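Local coordinates for protein arginyl-trna synthetase (Thermus thermophilus, PDB 1IQ0) that probably catalyses the ATP-dependent attachment of L-arginine to tRNA(Arg), releasing AMP and diphosphate, as a monomeric class I aminoacyl-tRNA synthetase, at residues 408-419 with 457-465; 487-498 with 559-568. All blocks are in the same frame, centred on the assembly; numbering follows the deposited sequence.

Contact 1: 408-419 with 457-465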
loop_
_atom_site.group_PDB
_atom_site.type_symbol
_atom_site.label_atom_id
_atom_site.label_comp_id
_atom_site.label_asym_id
_atom_site.label_seq_id
_atom_site.Cartn_x
_atom_site.Cartn_y
_atom_site.Cartn_z
ATOM N N VAL A 408 15.032 -11.775 -9.119
ATOM C CA VAL A 408 14.817 -11.906 -7.688
ATOM C C VAL A 408 13.678 -12.894 -7.474
ATOM O O VAL A 408 13.734 -13.726 -6.574
ATOM C CB VAL A 408 14.469 -10.555 -7.026
ATOM C CG1 VAL A 408 14.113 -10.773 -5.557
ATOM C CG2 VAL A 408 15.662 -9.604 -7.117
ATOM N N LEU A 409 12.655 -12.821 -8.323
ATOM C CA LEU A 409 11.528 -13.733 -8.216
ATOM C C LEU A 409 11.968 -15.178 -8.433
ATOM O O LEU A 409 11.630 -16.060 -7.638
ATOM C CB LEU A 409 10.441 -13.376 -9.233
ATOM C CG LEU A 409 9.586 -12.140 -8.936
ATOM C CD1 LEU A 409 8.613 -11.887 -10.080
ATOM C CD2 LEU A 409 8.829 -12.352 -7.634
ATOM N N GLU A 410 12.728 -15.424 -9.499
ATOM C CA GLU A 410 13.176 -16.780 -9.796
ATOM C C GLU A 410 14.096 -17.347 -8.724
ATOM O O GLU A 410 13.957 -18.500 -8.338
ATOM C CB GLU A 410 13.881 -16.838 -11.155
ATOM C CG GLU A 410 15.228 -16.138 -11.207
ATOM C CD GLU A 410 16.038 -16.528 -12.435
ATOM O OE1 GLU A 410 17.135 -15.963 -12.629
ATOM O OE2 GLU A 410 15.579 -17.404 -13.202
ATOM N N GLU A 411 15.035 -16.538 -8.249
ATOM C CA GLU A 411 15.970 -16.979 -7.227
ATOM C C GLU A 411 15.256 -17.244 -5.899
ATOM O O GLU A 411 15.609 -18.178 -5.181
ATOM C CB GLU A 411 17.071 -15.931 -7.043
ATOM C CG GLU A 411 18.097 -16.242 -5.944
ATOM C CD GLU A 411 18.785 -17.593 -6.120
ATOM O OE1 GLU A 411 18.777 -18.129 -7.247
ATOM O OE2 GLU A 411 19.345 -18.114 -5.129
ATOM N N ALA A 412 14.255 -16.428 -5.572
ATOM C CA ALA A 412 13.502 -16.618 -4.336
ATOM C C ALA A 412 12.629 -17.862 -4.461
ATOM O O ALA A 412 12.438 -18.601 -3.492
ATOM C CB ALA A 412 12.634 -15.402 -4.049
ATOM N N THR A 413 12.104 -18.092 -5.661
ATOM C CA THR A 413 11.258 -19.250 -5.920
ATOM C C THR A 413 12.120 -20.513 -5.886
ATOM O O THR A 413 11.656 -21.585 -5.508
ATOM C CB THR A 413 10.583 -19.144 -7.301
ATOM O OG1 THR A 413 9.735 -17.989 -7.326
ATOM C CG2 THR A 413 9.752 -20.394 -7.596
ATOM N N ARG A 414 13.377 -20.365 -6.288
ATOM C CA ARG A 414 14.334 -21.465 -6.307
ATOM C C ARG A 414 14.545 -21.943 -4.879
ATOM O O ARG A 414 14.399 -23.128 -4.574
ATOM C CB ARG A 414 15.671 -20.974 -6.863
ATOM C CG ARG A 414 16.717 -22.049 -7.086
ATOM C CD ARG A 414 16.591 -22.621 -8.483
ATOM N NE ARG A 414 16.473 -21.566 -9.491
ATOM C CZ ARG A 414 17.321 -20.547 -9.620
ATOM N NH1 ARG A 414 18.362 -20.433 -8.804
ATOM N NH2 ARG A 414 17.126 -19.636 -10.566
ATOM N N ARG A 415 14.899 -21.005 -4.007
ATOM C CA ARG A 415 15.153 -21.319 -2.610
ATOM C C ARG A 415 13.902 -21.818 -1.891
ATOM O O ARG A 415 13.983 -22.720 -1.056
ATOM C CB ARG A 415 15.725 -20.098 -1.895
ATOM C CG ARG A 415 16.952 -19.517 -2.578
ATOM C CD ARG A 415 17.731 -18.623 -1.634
ATOM N NE ARG A 415 18.865 -17.980 -2.291
ATOM C CZ ARG A 415 19.944 -17.539 -1.650
ATOM N NH1 ARG A 415 20.038 -17.679 -0.335
ATOM N NH2 ARG A 415 20.930 -16.949 -2.319
ATOM N N ALA A 416 12.748 -21.240 -2.215
ATOM C CA ALA A 416 11.498 -21.659 -1.591
ATOM C C ALA A 416 11.219 -23.109 -1.947
ATOM O O ALA A 416 10.760 -23.885 -1.111
ATOM C CB ALA A 416 10.352 -20.792 -2.064
ATOM N N ARG A 417 11.500 -23.458 -3.199
ATOM C CA ARG A 417 11.289 -24.809 -3.708
ATOM C C ARG A 417 12.059 -25.823 -2.862
ATOM O O ARG A 417 11.529 -26.869 -2.489
ATOM C CB ARG A 417 11.754 -24.888 -5.167
ATOM C CG ARG A 417 11.198 -26.064 -5.963
ATOM C CD ARG A 417 9.682 -25.976 -6.079
ATOM N NE ARG A 417 9.142 -26.796 -7.163
ATOM C CZ ARG A 417 9.224 -28.121 -7.227
ATOM N NH1 ARG A 417 9.832 -28.804 -6.265
ATOM N NH2 ARG A 417 8.689 -28.766 -8.256
ATOM N N ALA A 418 13.312 -25.506 -2.555
ATOM C CA ALA A 418 14.140 -26.397 -1.755
ATOM C C ALA A 418 13.572 -26.542 -0.346
ATOM O O ALA A 418 13.619 -27.622 0.242
ATOM C CB ALA A 418 15.571 -25.870 -1.693
ATOM N N ILE A 419 13.034 -25.451 0.188
ATOM C CA ILE A 419 12.457 -25.459 1.527
ATOM C C ILE A 419 11.215 -26.347 1.594
ATOM O O ILE A 419 10.986 -27.029 2.592
ATOM C CB ILE A 419 12.072 -24.032 1.976
ATOM C CG1 ILE A 419 13.314 -23.138 1.993
ATOM C CG2 ILE A 419 11.454 -24.067 3.370
ATOM C CD1 ILE A 419 13.017 -21.685 2.316
ATOM N N PHE A 457 16.953 -6.342 1.220
ATOM C CA PHE A 457 16.348 -7.644 0.964
ATOM C C PHE A 457 17.384 -8.755 0.833
ATOM O O PHE A 457 18.163 -8.778 -0.123
ATOM C CB PHE A 457 15.503 -7.608 -0.310
ATOM C CG PHE A 457 14.757 -8.892 -0.573
ATOM C CD1 PHE A 457 13.544 -9.151 0.068
ATOM C CD2 PHE A 457 15.289 -9.862 -1.415
ATOM C CE1 PHE A 457 12.872 -10.364 -0.123
ATOM C CE2 PHE A 457 14.628 -11.079 -1.615
ATOM C CZ PHE A 457 13.412 -11.330 -0.961
ATOM N N ARG A 458 17.391 -9.678 1.793
ATOM C CA ARG A 458 18.327 -10.804 1.759
ATOM C C ARG A 458 17.483 -12.073 1.681
ATOM O O ARG A 458 16.648 -12.322 2.544
ATOM C CB ARG A 458 19.206 -10.795 3.013
ATOM C CG ARG A 458 19.807 -9.420 3.307
ATOM C CD ARG A 458 20.652 -9.419 4.574
ATOM N NE ARG A 458 22.027 -9.833 4.319
ATOM C CZ ARG A 458 22.961 -9.043 3.794
ATOM N NH1 ARG A 458 22.672 -7.790 3.469
ATOM N NH2 ARG A 458 24.185 -9.511 3.585
ATOM N N TYR A 459 17.691 -12.859 0.630
ATOM C CA TYR A 459 16.920 -14.076 0.408
ATOM C C TYR A 459 16.645 -14.977 1.607
ATOM O O TYR A 459 15.491 -15.153 1.997
ATOM C CB TYR A 459 17.562 -14.917 -0.698
ATOM C CG TYR A 459 17.547 -14.265 -2.062
ATOM C CD1 TYR A 459 18.673 -13.602 -2.555
ATOM C CD2 TYR A 459 16.407 -14.309 -2.861
ATOM C CE1 TYR A 459 18.661 -13.004 -3.818
ATOM C CE2 TYR A 459 16.382 -13.717 -4.117
ATOM C CZ TYR A 459 17.509 -13.069 -4.592
ATOM O OH TYR A 459 17.489 -12.508 -5.842
ATOM N N GLN A 460 17.693 -15.554 2.185
ATOM C CA GLN A 460 17.531 -16.471 3.314
ATOM C C GLN A 460 16.752 -15.863 4.473
ATOM O O GLN A 460 15.831 -16.472 5.008
ATOM C CB GLN A 460 18.898 -16.963 3.804
ATOM C CG GLN A 460 18.809 -18.049 4.872
ATOM C CD GLN A 460 20.141 -18.735 5.140
ATOM O OE1 GLN A 460 20.733 -19.342 4.244
ATOM N NE2 GLN A 460 20.615 -18.645 6.378
ATOM N N GLU A 461 17.134 -14.654 4.852
ATOM C CA GLU A 461 16.482 -13.937 5.936
ATOM C C GLU A 461 14.984 -13.722 5.656
ATOM O O GLU A 461 14.142 -13.971 6.519
ATOM C CB GLU A 461 17.192 -12.596 6.121
ATOM C CG GLU A 461 16.628 -11.691 7.190
ATOM C CD GLU A 461 17.382 -10.379 7.265
ATOM O OE1 GLU A 461 17.428 -9.664 6.244
ATOM O OE2 GLU A 461 17.933 -10.064 8.339
ATOM N N ALA A 462 14.661 -13.280 4.440
ATOM C CA ALA A 462 13.273 -13.008 4.049
ATOM C C ALA A 462 12.434 -14.266 3.893
ATOM O O ALA A 462 11.223 -14.248 4.128
ATOM C CB ALA A 462 13.245 -12.214 2.739
ATOM N N LEU A 463 13.083 -15.355 3.491
ATOM C CA LEU A 463 12.396 -16.622 3.287
ATOM C C LEU A 463 12.165 -17.458 4.546
ATOM O O LEU A 463 11.272 -18.300 4.566
ATOM C CB LEU A 463 13.168 -17.469 2.282
ATOM C CG LEU A 463 13.055 -17.116 0.806
ATOM C CD1 LEU A 463 14.153 -17.836 0.054
ATOM C CD2 LEU A 463 11.677 -17.507 0.279
ATOM N N SER A 464 12.960 -17.220 5.586
ATOM C CA SER A 464 12.879 -17.992 6.829
ATOM C C SER A 464 11.517 -18.114 7.510
ATOM O O SER A 464 10.861 -17.116 7.809
ATOM C CB SER A 464 13.877 -17.449 7.851
ATOM O OG SER A 464 13.800 -18.192 9.055
ATOM N N PHE A 465 11.116 -19.354 7.783
ATOM C CA PHE A 465 9.845 -19.622 8.449
ATOM C C PHE A 465 9.917 -19.263 9.926
ATOM O O PHE A 465 8.907 -19.287 10.625
ATOM C CB PHE A 465 9.465 -21.098 8.304
ATOM C CG PHE A 465 8.976 -21.468 6.935
ATOM C CD1 PHE A 465 9.777 -21.268 5.817
ATOM C CD2 PHE A 465 7.712 -22.014 6.761
ATOM C CE1 PHE A 465 9.323 -21.608 4.545
ATOM C CE2 PHE A 465 7.249 -22.357 5.494
ATOM C CZ PHE A 465 8.056 -22.152 4.385
#

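Contact 2: 487-498 with 559-568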
loop_
_atom_site.group_PDB
_atom_site.type_symbol
_atom_site.label_atom_id
_atom_site.label_comp_id
_atom_site.label_asym_id
_atom_site.label_seq_id
_atom_site.Cartn_x
_atom_site.Cartn_y
_atom_site.Cartn_z
ATOM N N ALA A 487 -10.108 -31.674 12.567
ATOM C CA ALA A 487 -11.268 -31.636 13.452
ATOM C C ALA A 487 -12.599 -31.925 12.782
ATOM O O ALA A 487 -13.478 -32.539 13.388
ATOM C CB ALA A 487 -11.341 -30.278 14.156
ATOM N N GLY A 488 -12.753 -31.484 11.539
ATOM C CA GLY A 488 -14.014 -31.686 10.854
ATOM C C GLY A 488 -14.999 -30.684 11.424
ATOM O O GLY A 488 -14.600 -29.602 11.849
ATOM N N GLU A 489 -16.278 -31.031 11.449
ATOM C CA GLU A 489 -17.292 -30.127 11.982
ATOM C C GLU A 489 -17.324 -30.173 13.508
ATOM O O GLU A 489 -16.946 -31.174 14.118
ATOM C CB GLU A 489 -18.672 -30.500 11.435
ATOM C CG GLU A 489 -18.818 -30.354 9.927
ATOM C CD GLU A 489 -18.657 -28.920 9.460
ATOM O OE1 GLU A 489 -19.375 -28.039 9.983
ATOM O OE2 GLU A 489 -17.818 -28.671 8.568
ATOM N N TRP A 490 -17.763 -29.079 14.122
ATOM C CA TRP A 490 -17.865 -29.014 15.571
ATOM C C TRP A 490 -19.066 -28.158 15.947
ATOM O O TRP A 490 -19.576 -27.398 15.121
ATOM C CB TRP A 490 -16.573 -28.457 16.187
ATOM C CG TRP A 490 -16.301 -27.006 15.920
ATOM C CD1 TRP A 490 -16.694 -25.944 16.681
ATOM C CD2 TRP A 490 -15.539 -26.463 14.834
ATOM N NE1 TRP A 490 -16.218 -24.769 16.142
ATOM C CE2 TRP A 490 -15.507 -25.062 15.005
ATOM C CE3 TRP A 490 -14.877 -27.029 13.733
ATOM C CZ2 TRP A 490 -14.841 -24.213 14.115
ATOM C CZ3 TRP A 490 -14.212 -26.184 12.845
ATOM C CH2 TRP A 490 -14.200 -24.791 13.044
ATOM N N GLY A 491 -19.519 -28.286 17.190
ATOM C CA GLY A 491 -20.677 -27.534 17.632
ATOM C C GLY A 491 -20.409 -26.239 18.371
ATOM O O GLY A 491 -19.338 -25.636 18.251
ATOM N N ALA A 492 -21.406 -25.821 19.145
ATOM C CA ALA A 492 -21.355 -24.593 19.920
ATOM C C ALA A 492 -20.234 -24.549 20.947
ATOM O O ALA A 492 -20.046 -25.480 21.735
ATOM C CB ALA A 492 -22.698 -24.362 20.612
ATOM N N PRO A 493 -19.476 -23.446 20.950
ATOM C CA PRO A 493 -18.359 -23.232 21.871
ATOM C C PRO A 493 -18.904 -22.979 23.267
ATOM O O PRO A 493 -19.956 -22.363 23.416
ATOM C CB PRO A 493 -17.683 -21.976 21.318
ATOM C CG PRO A 493 -18.088 -21.963 19.864
ATOM C CD PRO A 493 -19.519 -22.392 19.924
ATOM N N ASP A 494 -18.200 -23.455 24.288
ATOM C CA ASP A 494 -18.635 -23.200 25.655
ATOM C C ASP A 494 -17.694 -22.139 26.203
ATOM O O ASP A 494 -16.635 -22.452 26.751
ATOM C CB ASP A 494 -18.560 -24.464 26.515
ATOM C CG ASP A 494 -19.034 -24.219 27.943
ATOM O OD1 ASP A 494 -19.385 -23.056 28.264
ATOM O OD2 ASP A 494 -19.051 -25.182 28.743
ATOM N N LEU A 495 -18.086 -20.879 26.044
ATOM C CA LEU A 495 -17.268 -19.758 26.488
ATOM C C LEU A 495 -16.866 -19.799 27.957
ATOM O O LEU A 495 -15.802 -19.298 28.321
ATOM C CB LEU A 495 -17.984 -18.438 26.187
ATOM C CG LEU A 495 -18.466 -18.237 24.746
ATOM C CD1 LEU A 495 -18.996 -16.825 24.594
ATOM C CD2 LEU A 495 -17.333 -18.479 23.761
ATOM N N SER A 496 -17.699 -20.403 28.799
ATOM C CA SER A 496 -17.403 -20.467 30.234
ATOM C C SER A 496 -16.161 -21.294 30.586
ATOM O O SER A 496 -15.593 -21.130 31.667
ATOM C CB SER A 496 -18.609 -21.023 31.002
ATOM O OG SER A 496 -18.803 -22.402 30.729
ATOM N N GLN A 497 -15.741 -22.180 29.685
ATOM C CA GLN A 497 -14.565 -23.012 29.940
ATOM C C GLN A 497 -13.241 -22.364 29.504
ATOM O O GLN A 497 -12.177 -22.972 29.615
ATOM C CB GLN A 497 -14.723 -24.378 29.255
ATOM C CG GLN A 497 -15.855 -25.246 29.822
ATOM C CD GLN A 497 -15.826 -26.663 29.280
ATOM O OE1 GLN A 497 -14.844 -27.385 29.458
ATOM N NE2 GLN A 497 -16.904 -27.072 28.611
ATOM N N ALA A 498 -13.308 -21.126 29.028
ATOM C CA ALA A 498 -12.115 -20.413 28.575
ATOM C C ALA A 498 -11.064 -20.221 29.665
ATOM O O ALA A 498 -11.391 -19.924 30.811
ATOM C CB ALA A 498 -12.513 -19.053 27.998
ATOM N N PRO A 559 -11.759 -31.455 26.395
ATOM C CA PRO A 559 -13.097 -31.977 26.699
ATOM C C PRO A 559 -14.203 -31.185 26.011
ATOM O O PRO A 559 -13.982 -30.064 25.556
ATOM C CB PRO A 559 -13.173 -31.877 28.224
ATOM C CG PRO A 559 -12.277 -30.691 28.537
ATOM C CD PRO A 559 -11.095 -30.962 27.617
ATOM N N GLU A 560 -15.389 -31.784 25.943
ATOM C CA GLU A 560 -16.546 -31.164 25.315
ATOM C C GLU A 560 -16.729 -29.737 25.807
ATOM O O GLU A 560 -16.582 -29.464 26.992
ATOM C CB GLU A 560 -17.805 -31.976 25.619
ATOM C CG GLU A 560 -19.063 -31.423 24.974
ATOM C CD GLU A 560 -20.252 -32.338 25.167
ATOM O OE1 GLU A 560 -20.180 -33.500 24.718
ATOM O OE2 GLU A 560 -21.257 -31.899 25.767
ATOM N N GLY A 561 -17.047 -28.833 24.887
ATOM C CA GLY A 561 -17.232 -27.438 25.249
ATOM C C GLY A 561 -15.958 -26.648 25.041
ATOM O O GLY A 561 -15.962 -25.603 24.385
ATOM N N LEU A 562 -14.856 -27.145 25.593
ATOM C CA LEU A 562 -13.568 -26.474 25.449
ATOM C C LEU A 562 -13.026 -26.716 24.043
ATOM O O LEU A 562 -12.440 -25.821 23.434
ATOM C CB LEU A 562 -12.562 -27.013 26.464
ATOM C CG LEU A 562 -11.609 -26.018 27.133
ATOM C CD1 LEU A 562 -10.394 -26.785 27.693
ATOM C CD2 LEU A 562 -11.174 -24.941 26.153
ATOM N N ARG A 563 -13.213 -27.934 23.540
ATOM C CA ARG A 563 -12.742 -28.291 22.204
ATOM C C ARG A 563 -13.393 -27.368 21.180
ATOM O O ARG A 563 -12.714 -26.807 20.323
ATOM C CB ARG A 563 -13.063 -29.764 21.891
ATOM C CG ARG A 563 -12.956 -30.129 20.408
ATOM C CD ARG A 563 -12.878 -31.645 20.160
ATOM N NE ARG A 563 -12.962 -31.964 18.729
ATOM C CZ ARG A 563 -12.366 -33.001 18.141
ATOM N NH1 ARG A 563 -11.618 -33.852 18.845
ATOM N NH2 ARG A 563 -12.522 -33.197 16.838
ATOM N N GLU A 564 -14.708 -27.205 21.282
ATOM C CA GLU A 564 -15.447 -26.341 20.371
ATOM C C GLU A 564 -14.952 -24.894 20.502
ATOM O O GLU A 564 -14.746 -24.209 19.504
ATOM C CB GLU A 564 -16.949 -26.407 20.675
ATOM C CG GLU A 564 -17.650 -27.720 20.319
ATOM C CD GLU A 564 -17.096 -28.937 21.058
ATOM O OE1 GLU A 564 -16.636 -28.799 22.211
ATOM O OE2 GLU A 564 -17.138 -30.043 20.486
ATOM N N LEU A 565 -14.761 -24.430 21.732
ATOM C CA LEU A 565 -14.277 -23.071 21.952
ATOM C C LEU A 565 -12.931 -22.851 21.263
ATOM O O LEU A 565 -12.740 -21.848 20.568
ATOM C CB LEU A 565 -14.123 -22.788 23.449
ATOM C CG LEU A 565 -13.325 -21.531 23.817
ATOM C CD1 LEU A 565 -14.005 -20.282 23.260
ATOM C CD2 LEU A 565 -13.202 -21.437 25.321
ATOM N N ARG A 566 -11.999 -23.784 21.457
ATOM C CA ARG A 566 -10.681 -23.654 20.851
ATOM C C ARG A 566 -10.716 -23.753 19.335
ATOM O O ARG A 566 -9.944 -23.078 18.652
ATOM C CB ARG A 566 -9.707 -24.675 21.449
ATOM C CG ARG A 566 -9.268 -24.250 22.846
ATOM C CD ARG A 566 -8.306 -25.202 23.522
ATOM N NE ARG A 566 -7.928 -24.651 24.822
ATOM C CZ ARG A 566 -7.520 -25.372 25.859
ATOM N NH1 ARG A 566 -7.426 -26.698 25.763
ATOM N NH2 ARG A 566 -7.221 -24.764 26.994
ATOM N N LEU A 567 -11.617 -24.573 18.802
ATOM C CA LEU A 567 -11.732 -24.705 17.355
ATOM C C LEU A 567 -12.234 -23.388 16.744
ATOM O O LEU A 567 -11.740 -22.960 15.702
ATOM C CB LEU A 567 -12.670 -25.860 16.988
ATOM C CG LEU A 567 -12.079 -27.272 17.112
ATOM C CD1 LEU A 567 -13.171 -28.313 16.940
ATOM C CD2 LEU A 567 -10.991 -27.465 16.063
ATOM N N SER A 568 -13.205 -22.746 17.392
ATOM C CA SER A 568 -13.736 -21.476 16.887
ATOM C C SER A 568 -12.680 -20.376 16.991
ATOM O O SER A 568 -12.590 -19.505 16.127
ATOM C CB SER A 568 -14.990 -21.061 17.661
ATOM O OG SER A 568 -16.068 -21.938 17.385
HETATM O O HOH W 1 -18.752 -30.606 18.536
#

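Contact 1: 408-419 with 457-465
A412 and Y459 lie where the backbones come nearest, 6.4 Å between their CA atoms, and the axes of segments 408-419 and 459-463 pass 10.4 Å apart at 60°. No hydrogen bond crosses; the segments meet by side-chain packing, with two knobs entering holes on the longer helix. The first is Y459, whose ring sits among V408, E411, A412 and R415. E411 covers one ring face with its CG, 3.7 Å from the centroid and 22° off the normal, a CH-pi contact. That methylene comes over the ring because CG stands anti to the backbone N (chi1 177°), and a bend at chi2 turns the carboxylate toward the arginines. Y459 OH reaches 3.3 Å from V408 CA, while V408 O lies at the ring edge. R415 lays one face of its guanidinium over Y459 CB, its plane slightly tilted from the ring's. Its rotation is fixed by the salt bridge from NE to E411 OE2 (2.9 Å), met on the anti side; E411 OE1 pairs instead with R414 NH1 at 2.8 Å. L463 is the second knob, its CD1 3.4 Å from R415 CB and its CD2 facing A416. I419 CG2 meets F465 CE1 at 3.5 Å, and V408 CG1 touches F457 CE2. The knobs-into-holes packing joins helix 405-423 to helix 459-463, which follows edge strand 455-457 of the Rossmann-type catalytic sheet of class I synthetases.

Contact 2: 487-498 with 559-568
W490 and Q497 reach across from a loop that wraps the N-terminal end of helix 562-583 in the helical DALR anticodon-binding domain, with G561 as the N-cap. Three hydrogen bonds span the contact. The indole NE1 of W490 gives a nearly straight bond to S568 OG (3.1 Å, 163°), with the oxygen close to the ring plane. D494 N donates to G561 O at 3.1 Å, from the opposite face of that carbonyl to L565 N. The extended Q497 side chain places NE2 2.9 Å from E560 O, in the carbonyl plane on a lone pair; NE2 also donates to D494 OD2, so two acceptors hold the amide. D494 OD1 meanwhile closes an Asx turn with S496 N. Apolar packing centres on L567 and L565. L567 CB lies over the five-membered ring of W490, 3.6 Å from its centroid and 13° off its normal, a CH-pi contact; chi1 of 69° sets CG between the backbone N and the carbonyl carbon, and from there the indole lies with one face on L567. With the indole cut back to an alanine, S568 OG would probably lose its NE1 donor and a gap would open over L567. L565 CD2 packs on A498 CB at 3.7 Å. Within the helix start, E564 OE1 accepts from G561 N, while E564 OE2 accepts a hydrogen bond from a water 2.6 Å away, which in turn accepts from G491 N.

Contact 1 is largely buried and packs two helices with the end of a sheet strand; contact 2 lies nearer the surface, where a loop clasps a helix start. They share no helix or strand, follow one another along the chain, and have centres 38 Å apart, with nearest atoms about 21 Å apart. Their chemistry differs accordingly. Contact 1 has no hydrogen bond across it, the E411 salt bridges to R414 and R415 staying within one helix, whereas contact 2 has three, one between backbones, one from an amide side chain to a carbonyl and one between side chains, plus a water bridge. Each sets an aliphatic carbon over an aromatic face. Contact 2 also borders helix 84-92.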